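Bottromycin amidohydrolase (Streptomyces purpureus, PDB 6I5S) probably hydrolyses an amide bond in a thiazoline-containing bottromycin precursor, acting as the gatekeeper of bottromycin biosynthesis. Local coordinates at residues 15-19 against 97-103. Sequence-based numbering, arbitrary orientation.
Sequences RGLLP and VSSVSDL
Leu17 pushes one methyl against the backbone of the loop that runs into helix 100-108: CD2 of Leu17 lies 3.4 Å from C of Ser98, over the peptide link to Ser99. The same methyl, Leu17 CD2, reaches CG1 of Val97 at 4.0 Å. With CG anti to its own carbonyl carbon (chi1 -68°), the leucine sends its branch across to the loop, while Ala126 and His123 of helix 121-132 border it as well. Leu18 adds a looser apolar contact, its CD2 4.3 Å from CD1 of Leu103, and Val129 of that same helix touches it too; branched aliphatic residues suit this buried seam, where methyl groups meet backbone or other aliphatic carbons.

Strand 84-95 carries the zinc ligand His94 near its end, and a second ligand, His96, directly precedes this loop, which so belongs to the C-terminal, metal-bearing end of the barrel expected for an amidohydrolase. Residues 15-19, turning through a type I beta turn from Arg15 to Leu18, pack against it.

Polar contact across the seam goes through water. One molecule accepts a hydrogen bond from Val100 N at 2.9 Å, serving an amide of the first helical turn, and donates a weak one to Leu17 O. Leu17 O also approaches CB of Val100 to 3.4 Å.

At the helix start, Ser99 takes the N-cap position, while Asp102, in the first turn, directs its carboxylate back to the loop, where OD2 accepts a nearly straight bond (177°) from Ser98 N and a weak one from Ser99 N. A carboxylate suits this place: OD2 serves the loop amides while OD1 forms a salt bridge with Arg300.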
loop_
_atom_site.group_PDB
_atom_site.type_symbol
_atom_site.label_atom_id
_atom_site.label_comp_id
_atom_site.label_asym_id
_atom_site.label_seq_id
_atom_site.Cartn_x
_atom_site.Cartn_y
_atom_site.Cartn_z
ATOM N N ARG A 15 -20.436 -7.630 2.839
ATOM C CA ARG A 15 -20.222 -6.577 3.839
ATOM C C ARG A 15 -19.205 -6.992 4.894
ATOM O O ARG A 15 -19.091 -6.351 5.931
ATOM C CB ARG A 15 -21.536 -6.165 4.515
ATOM C CG ARG A 15 -22.569 -5.635 3.537
ATOM C CD ARG A 15 -23.771 -4.933 4.257
ATOM N NE ARG A 15 -23.327 -3.814 5.099
ATOM C CZ ARG A 15 -23.147 -2.563 4.674
ATOM N NH1 ARG A 15 -22.727 -1.624 5.521
ATOM N NH2 ARG A 15 -23.428 -2.230 3.420
ATOM N N GLY A 16 -18.416 -8.025 4.609
ATOM C CA GLY A 16 -17.484 -8.582 5.596
ATOM C C GLY A 16 -16.419 -7.650 6.111
ATOM O O GLY A 16 -15.909 -7.862 7.212
ATOM N N LEU A 17 -16.053 -6.614 5.364
ATOM C CA LEU A 17 -15.095 -5.671 5.906
ATOM C C LEU A 17 -15.696 -4.732 6.940
ATOM O O LEU A 17 -14.941 -4.067 7.651
ATOM C CB LEU A 17 -14.487 -4.806 4.816
ATOM C CG LEU A 17 -13.565 -5.545 3.835
ATOM C CD1 LEU A 17 -13.178 -4.695 2.667
ATOM C CD2 LEU A 17 -12.264 -6.051 4.588
ATOM N N LEU A 18 -17.026 -4.642 7.024
ATOM C CA LEU A 18 -17.703 -3.635 7.832
ATOM C C LEU A 18 -18.828 -4.306 8.588
ATOM O O LEU A 18 -20.001 -3.993 8.398
ATOM C CB LEU A 18 -18.221 -2.486 6.967
ATOM C CG LEU A 18 -17.114 -1.760 6.206
ATOM C CD1 LEU A 18 -17.696 -0.877 5.123
ATOM C CD2 LEU A 18 -16.252 -0.936 7.155
ATOM N N PRO A 19 -18.494 -5.242 9.460
ATOM C CA PRO A 19 -19.523 -6.068 10.069
ATOM C C PRO A 19 -20.359 -5.278 11.066
ATOM O O PRO A 19 -19.871 -4.401 11.786
ATOM C CB PRO A 19 -18.728 -7.177 10.769
ATOM C CG PRO A 19 -17.346 -6.619 10.969
ATOM C CD PRO A 19 -17.119 -5.693 9.793
ATOM N N VAL A 97 -6.140 -5.881 2.448
ATOM C CA VAL A 97 -7.118 -5.475 3.454
ATOM C C VAL A 97 -8.122 -6.600 3.599
ATOM O O VAL A 97 -8.777 -6.985 2.624
ATOM C CB VAL A 97 -7.780 -4.176 3.035
ATOM C CG1 VAL A 97 -8.996 -3.908 3.906
ATOM C CG2 VAL A 97 -6.732 -3.072 3.115
ATOM N N SER A 98 -8.220 -7.148 4.822
ATOM C CA SER A 98 -9.100 -8.250 5.157
ATOM C C SER A 98 -10.023 -7.940 6.322
ATOM O O SER A 98 -10.930 -8.736 6.601
ATOM C CB SER A 98 -8.284 -9.511 5.503
ATOM O OG SER A 98 -7.596 -9.952 4.365
ATOM N N SER A 99 -9.822 -6.814 6.990
ATOM C CA SER A 99 -10.630 -6.467 8.158
ATOM C C SER A 99 -10.661 -4.957 8.346
ATOM O O SER A 99 -9.825 -4.205 7.829
ATOM C CB SER A 99 -10.101 -7.117 9.455
ATOM O OG SER A 99 -8.955 -6.467 9.867
ATOM N N VAL A 100 -11.681 -4.515 9.088
ATOM C CA VAL A 100 -11.762 -3.097 9.435
ATOM C C VAL A 100 -10.546 -2.640 10.244
ATOM O O VAL A 100 -10.170 -1.465 10.175
ATOM C CB VAL A 100 -13.081 -2.827 10.185
ATOM C CG1 VAL A 100 -13.131 -3.613 11.473
ATOM C CG2 VAL A 100 -13.246 -1.345 10.461
ATOM N N SER A 101 -9.886 -3.549 10.969
ATOM C CA SER A 101 -8.633 -3.200 11.645
ATOM C C SER A 101 -7.612 -2.645 10.662
ATOM O O SER A 101 -6.901 -1.682 10.959
ATOM C CB SER A 101 -8.104 -4.432 12.366
ATOM O OG SER A 101 -6.828 -4.169 12.906
ATOM N N ASP A 102 -7.469 -3.286 9.500
ATOM C CA ASP A 102 -6.552 -2.790 8.479
ATOM C C ASP A 102 -6.945 -1.399 7.998
ATOM O O ASP A 102 -6.079 -0.561 7.742
ATOM C CB ASP A 102 -6.528 -3.742 7.281
ATOM C CG ASP A 102 -6.230 -5.176 7.651
ATOM O OD1 ASP A 102 -5.628 -5.427 8.714
ATOM O OD2 ASP A 102 -6.534 -6.101 6.838
ATOM N N LEU A 103 -8.245 -1.163 7.784
ATOM C CA LEU A 103 -8.690 0.126 7.280
ATOM C C LEU A 103 -8.334 1.240 8.262
ATOM O O LEU A 103 -7.857 2.312 7.868
ATOM C CB LEU A 103 -10.206 0.074 7.019
ATOM C CG LEU A 103 -10.687 -0.873 5.878
ATOM C CD1 LEU A 103 -12.194 -0.929 5.879
ATOM C CD2 LEU A 103 -10.176 -0.388 4.553
HETATM O O HOH W 1 -13.722 -6.593 9.476
#